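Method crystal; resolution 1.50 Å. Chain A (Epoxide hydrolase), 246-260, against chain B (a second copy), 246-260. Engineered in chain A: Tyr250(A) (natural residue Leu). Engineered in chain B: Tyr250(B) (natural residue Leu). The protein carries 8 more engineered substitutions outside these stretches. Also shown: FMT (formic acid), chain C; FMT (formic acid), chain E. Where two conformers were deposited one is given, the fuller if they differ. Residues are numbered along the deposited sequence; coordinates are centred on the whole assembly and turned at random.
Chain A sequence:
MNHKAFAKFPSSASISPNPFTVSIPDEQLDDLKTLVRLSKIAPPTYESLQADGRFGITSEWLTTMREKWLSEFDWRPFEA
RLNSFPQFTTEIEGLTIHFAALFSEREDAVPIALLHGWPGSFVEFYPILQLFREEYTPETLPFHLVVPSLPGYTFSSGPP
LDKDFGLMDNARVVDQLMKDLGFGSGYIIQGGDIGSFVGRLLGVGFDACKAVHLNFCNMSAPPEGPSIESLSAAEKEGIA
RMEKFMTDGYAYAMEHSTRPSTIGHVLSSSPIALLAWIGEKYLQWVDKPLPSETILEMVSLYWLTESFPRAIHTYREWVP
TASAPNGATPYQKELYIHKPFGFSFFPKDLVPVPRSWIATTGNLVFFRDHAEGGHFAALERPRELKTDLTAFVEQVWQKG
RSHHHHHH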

# COMPACT_ATOMS: atom_id res chain seq x y z
N MET A 246 4.23 9.33 -10.64
CA MET A 246 5.36 8.79 -9.90
C MET A 246 5.40 9.25 -8.43
O MET A 246 6.13 8.66 -7.63
N THR A 247 4.62 10.27 -8.08
CA THR A 247 4.65 10.86 -6.72
C THR A 247 3.34 10.76 -5.94
O THR A 247 3.36 10.67 -4.70
N ASP A 248 2.22 10.84 -6.64
CA ASP A 248 0.91 10.68 -6.02
C ASP A 248 0.28 9.35 -6.39
O ASP A 248 -0.60 8.86 -5.68
N GLY A 249 0.72 8.76 -7.50
CA GLY A 249 0.06 7.57 -8.03
C GLY A 249 0.81 6.26 -7.87
O GLY A 249 0.38 5.24 -8.39
N TYR A 250 1.93 6.28 -7.15
CA TYR A 250 2.88 5.17 -7.20
C TYR A 250 2.99 4.36 -5.91
O TYR A 250 3.75 3.40 -5.84
N ALA A 251 2.23 4.74 -4.88
CA ALA A 251 2.35 4.08 -3.59
C ALA A 251 2.07 2.58 -3.69
O ALA A 251 2.76 1.79 -3.04
N TYR A 252 1.07 2.19 -4.49
CA TYR A 252 0.73 0.78 -4.65
C TYR A 252 1.96 -0.02 -5.10
O TYR A 252 2.23 -1.11 -4.58
N ALA A 253 2.72 0.55 -6.04
CA ALA A 253 3.88 -0.10 -6.64
C ALA A 253 4.99 -0.23 -5.61
O ALA A 253 5.68 -1.25 -5.54
N MET A 254 5.16 0.82 -4.80
CA MET A 254 6.15 0.78 -3.73
C MET A 254 5.84 -0.30 -2.70
O MET A 254 6.74 -0.94 -2.17
N GLU A 255 4.55 -0.50 -2.43
CA GLU A 255 4.13 -1.56 -1.51
C GLU A 255 4.38 -2.94 -2.14
O GLU A 255 4.90 -3.83 -1.47
N HIS A 256 4.04 -3.10 -3.42
CA HIS A 256 4.33 -4.36 -4.12
C HIS A 256 5.82 -4.69 -4.11
O HIS A 256 6.20 -5.85 -3.98
N SER A 257 6.64 -3.66 -4.27
CA SER A 257 8.09 -3.83 -4.33
C SER A 257 8.67 -4.20 -2.97
O SER A 257 9.39 -5.19 -2.84
N THR A 258 8.34 -3.40 -1.96
CA THR A 258 8.99 -3.51 -0.65
C THR A 258 8.39 -4.54 0.29
O THR A 258 9.11 -5.14 1.10
N ARG A 259 7.07 -4.74 0.20
CA ARG A 259 6.36 -5.64 1.10
C ARG A 259 5.38 -6.55 0.37
O ARG A 259 4.20 -6.63 0.74
N PRO A 260 5.86 -7.30 -0.64
CA PRO A 260 4.94 -8.14 -1.41
C PRO A 260 4.23 -9.19 -0.56
O PRO A 260 3.07 -9.50 -0.84
N MET B 246 13.05 4.95 5.34
CA MET B 246 12.45 5.90 4.40
C MET B 246 12.40 5.39 2.96
O MET B 246 11.60 5.88 2.16
N THR B 247 13.23 4.39 2.64
CA THR B 247 13.33 3.86 1.26
C THR B 247 12.71 2.48 1.06
O THR B 247 12.17 2.19 -0.01
N ASP B 248 12.84 1.62 2.07
CA ASP B 248 12.30 0.26 2.02
C ASP B 248 11.11 0.06 2.95
O ASP B 248 10.31 -0.86 2.76
N GLY B 249 10.98 0.92 3.97
CA GLY B 249 9.97 0.69 5.00
C GLY B 249 8.82 1.68 5.00
O GLY B 249 8.03 1.70 5.94
N TYR B 250 8.72 2.50 3.95
CA TYR B 250 7.81 3.64 3.98
C TYR B 250 6.61 3.54 3.04
O TYR B 250 5.79 4.45 2.98
N ALA B 251 6.50 2.43 2.31
CA ALA B 251 5.43 2.31 1.32
C ALA B 251 4.04 2.41 1.96
O ALA B 251 3.15 3.06 1.40
N TYR B 252 3.87 1.81 3.13
CA TYR B 252 2.59 1.88 3.85
C TYR B 252 2.17 3.34 4.05
O TYR B 252 1.00 3.69 3.83
N ALA B 253 3.12 4.19 4.44
CA ALA B 253 2.85 5.60 4.73
C ALA B 253 2.50 6.36 3.45
O ALA B 253 1.63 7.24 3.46
N MET B 254 3.18 6.03 2.36
CA MET B 254 2.86 6.63 1.06
C MET B 254 1.46 6.27 0.60
O MET B 254 0.76 7.08 -0.01
N GLU B 255 1.03 5.04 0.90
CA GLU B 255 -0.33 4.61 0.56
C GLU B 255 -1.35 5.34 1.43
O GLU B 255 -2.38 5.82 0.92
N HIS B 256 -1.07 5.47 2.73
CA HIS B 256 -1.93 6.24 3.63
C HIS B 256 -2.07 7.69 3.15
O HIS B 256 -3.15 8.27 3.22
N SER B 257 -0.95 8.27 2.69
CA SER B 257 -0.94 9.66 2.26
C SER B 257 -1.73 9.87 0.98
O SER B 257 -2.61 10.74 0.90
N THR B 258 -1.43 9.06 -0.03
CA THR B 258 -1.92 9.29 -1.39
C THR B 258 -3.29 8.68 -1.68
O THR B 258 -4.07 9.23 -2.47
N ARG B 259 -3.58 7.53 -1.07
CA ARG B 259 -4.84 6.83 -1.33
C ARG B 259 -5.52 6.35 -0.05
O ARG B 259 -5.83 5.16 0.08
N PRO B 260 -5.77 7.27 0.90
CA PRO B 260 -6.34 6.83 2.17
C PRO B 260 -7.70 6.15 2.01
O PRO B 260 -8.02 5.25 2.79

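Two copies of helix 251-258 pack nearly antiparallel, at 161° between their directions, and their axes approach to 8.3 Å. A small residue, Ala251, sits where the helices come close. It points toward the partner in both copies: Ala251(A) CB lies 3.5 Å from Met254(B) C and 3.9 Å from Met254(B) CB, so the methyl rests against main chain as much as side chain. Met254 also points toward the other copy, its three chi angles all m, and Met254(A) CE ends 4.2 Å from Thr247(B) O.

Around this small apolar center the polar groups are paired with care. Thr258 points inward with chi1 p, which turns its hydroxyl back onto its own helix: Thr258(A) OG1 donates to Met254(A) O at 2.7 Å, and Thr258(B) OG1 repeats the bond to Met254(B) O at 2.7 Å. With its proton spent there, each hydroxyl accepts from a water. Water 1 donates to Thr258(B) OG1 and to Asp248(A) O, both at 2.7 Å, and accepts from Ala251(A) N at 3.1 Å; this serves the first amide of the helix and joins the copies in one step. Water 5 does the same for Thr258(A) OG1, Asp248(B) O and Ala251(B) N.

The next amide follows a similar rule. Tyr252(A) N donates to water 3 at 3.0 Å, and that water donates to Glu255(B) OE1 at 3.2 Å. Water 4 links Tyr252(B) N to Glu255(A) OE1, the latter bond weak at 3.3 Å. Glu255 leaves its helix sideways, and chi1 t with chi2 p brings its end nearer the partner.

Salt bridges close the two ends. Arg259(B) NH1 donates to Asp248(A) OD2 at 2.9 Å, and Arg259(A) NH1 to Asp248(B) OD2 at 3.0 Å, each carboxylate lying at the edge of the guanidinium. The same nitrogens hold their own chains, Arg259(A) NH1 to Thr258(A) O and Arg259(B) NH1 to Thr258(B) O, both 3.0 Å. NE and NH2 of each arginine are satisfied elsewhere in the structure. Asp248, chi1 t, also uses its other oxygen: water 2 lies 2.7 Å from Asp248(A) OD1 and 3.0 Å from Thr258(B) O, and water 6 is its counterpart.

Behind the contact, Tyr252 points away with chi1 p; Tyr252(A) OH and Tyr252(B) OH each donate to O2 of a formic acid at 2.7 Å. The engineered Tyr250 also points away in both copies and touches nothing across the contact.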

# COMPACT_ATOMS: atom_id res chain seq x y z
CB MET A 246 6.68 9.11 -10.61
CG MET A 246 6.86 8.40 -11.96
SD MET A 246 6.71 6.60 -11.90
CE MET A 246 8.09 6.17 -10.85
CB THR A 247 5.03 12.33 -6.74
OG1 THR A 247 4.10 13.05 -7.56
CG2 THR A 247 6.46 12.53 -7.26
CB ASP A 248 -0.03 11.83 -6.42
CG ASP A 248 -1.40 11.71 -5.77
OD1 ASP A 248 -1.49 11.90 -4.53
OD2 ASP A 248 -2.38 11.43 -6.48
CB TYR A 250 4.27 5.71 -7.59
CG TYR A 250 5.15 4.73 -8.32
CD1 TYR A 250 4.76 4.17 -9.53
CD2 TYR A 250 6.41 4.40 -7.81
CE1 TYR A 250 5.59 3.29 -10.22
CE2 TYR A 250 7.24 3.52 -8.48
CZ TYR A 250 6.82 2.97 -9.68
OH TYR A 250 7.66 2.10 -10.35
CB ALA A 251 1.44 4.72 -2.57
CB TYR A 252 -0.43 0.59 -5.64
CG TYR A 252 0.03 0.73 -7.06
CD1 TYR A 252 0.34 1.99 -7.58
CD2 TYR A 252 0.24 -0.39 -7.86
CE1 TYR A 252 0.83 2.13 -8.87
CE2 TYR A 252 0.73 -0.26 -9.14
CZ TYR A 252 1.02 1.00 -9.64
OH TYR A 252 1.52 1.14 -10.91
CB ALA A 253 4.36 0.69 -7.85
CB MET A 254 6.26 2.15 -3.07
CG MET A 254 6.81 3.21 -4.01
SD MET A 254 8.46 2.91 -4.66
CE MET A 254 9.42 2.59 -3.18
CB GLU A 255 2.67 -1.37 -1.10
CG GLU A 255 2.15 -2.42 -0.11
CD GLU A 255 2.76 -2.35 1.29
OE1 GLU A 255 3.48 -1.38 1.61
OE2 GLU A 255 2.51 -3.29 2.08
CB HIS A 256 3.92 -4.28 -5.60
CG HIS A 256 2.45 -4.14 -5.85
ND1 HIS A 256 1.95 -4.10 -7.14
CD2 HIS A 256 1.38 -4.05 -5.03
CE1 HIS A 256 0.63 -3.96 -7.10
NE2 HIS A 256 0.26 -3.93 -5.83
CB SER A 257 8.75 -2.54 -4.83
OG SER A 257 10.16 -2.64 -4.73
CB THR A 258 9.00 -2.15 0.07
OG1 THR A 258 7.65 -1.69 0.25
CG2 THR A 258 9.79 -1.13 -0.73
CB ARG A 259 5.67 -4.86 2.22
CG ARG A 259 6.60 -4.10 3.15
CD ARG A 259 7.47 -5.03 4.01
NE ARG A 259 8.20 -4.24 5.01
CZ ARG A 259 9.38 -3.67 4.79
NH1 ARG A 259 9.98 -3.81 3.61
NH2 ARG A 259 9.96 -2.95 5.75
CB PRO A 260 5.85 -8.80 -2.45
CG PRO A 260 7.24 -8.70 -1.88
CD PRO A 260 7.25 -7.40 -1.15
CB MET B 246 13.15 7.27 4.47
CG MET B 246 12.92 8.02 5.77
SD MET B 246 11.18 8.26 6.20
CE MET B 246 10.65 9.35 4.88
CB THR B 247 14.78 3.75 0.78
OG1 THR B 247 15.52 2.93 1.67
CG2 THR B 247 15.43 5.12 0.67
CB ASP B 248 13.40 -0.76 2.36
CG ASP B 248 12.91 -2.19 2.28
OD1 ASP B 248 12.66 -2.67 1.16
OD2 ASP B 248 12.77 -2.83 3.34
CB TYR B 250 8.58 4.93 3.68
CG TYR B 250 8.02 6.18 4.35
CD1 TYR B 250 7.89 6.24 5.74
CD2 TYR B 250 7.64 7.29 3.59
CE1 TYR B 250 7.39 7.39 6.36
CE2 TYR B 250 7.14 8.45 4.22
CZ TYR B 250 7.02 8.48 5.60
OH TYR B 250 6.52 9.61 6.23
CB ALA B 251 5.57 1.02 0.54
CB TYR B 252 2.68 1.14 5.21
CG TYR B 252 3.36 1.99 6.25
CD1 TYR B 252 4.75 2.16 6.22
CD2 TYR B 252 2.63 2.67 7.22
CE1 TYR B 252 5.39 2.99 7.13
CE2 TYR B 252 3.26 3.51 8.14
CZ TYR B 252 4.64 3.66 8.08
OH TYR B 252 5.28 4.49 8.98
CB ALA B 253 4.06 6.25 5.42
CB MET B 254 3.89 6.24 -0.00
CG MET B 254 5.29 6.81 0.23
SD MET B 254 5.35 8.59 0.54
CE MET B 254 4.61 9.28 -0.94
CB GLU B 255 -0.45 3.09 0.65
CG GLU B 255 -1.85 2.53 0.32
CD GLU B 255 -2.26 2.67 -1.15
OE1 GLU B 255 -1.42 3.04 -2.00
OE2 GLU B 255 -3.45 2.41 -1.46
CB HIS B 256 -1.35 6.31 5.04
CG HIS B 256 -1.28 5.00 5.76
ND1 HIS B 256 -0.84 4.93 7.07
CD2 HIS B 256 -1.60 3.74 5.40
CE1 HIS B 256 -0.87 3.67 7.47
NE2 HIS B 256 -1.33 2.93 6.48
CB SER B 257 0.49 10.15 2.06
OG SER B 257 0.50 11.44 1.48
CB THR B 258 -0.93 8.76 -2.43
OG1 THR B 258 -0.75 7.34 -2.25
CG2 THR B 258 0.43 9.47 -2.31
CB ARG B 259 -4.62 5.67 -2.30
CG ARG B 259 -4.13 6.09 -3.68
CD ARG B 259 -5.20 6.84 -4.46
NE ARG B 259 -4.78 7.05 -5.85
CZ ARG B 259 -4.04 8.09 -6.26
NH1 ARG B 259 -3.66 9.02 -5.41
NH2 ARG B 259 -3.70 8.18 -7.54
CB PRO B 260 -6.48 8.13 2.97
CG PRO B 260 -6.44 9.24 1.95
CD PRO B 260 -5.54 8.73 0.87
C FMT C . 1.84 -1.50 -13.17
O1 FMT C . 1.69 -0.59 -13.99
O2 FMT C . 1.92 -1.29 -11.96
C FMT E . 3.71 5.98 11.68
O1 FMT E . 4.86 5.95 12.13
O2 FMT E . 3.45 5.67 10.52
O HOH W 1 -0.44 6.33 -4.77
O HOH W 2 -3.86 12.12 -3.25
O HOH W 3 -1.41 3.79 -5.15
O HOH W 4 5.36 -0.62 4.23
O HOH W 5 7.64 -0.43 2.64
O HOH W 6 12.04 -5.30 0.79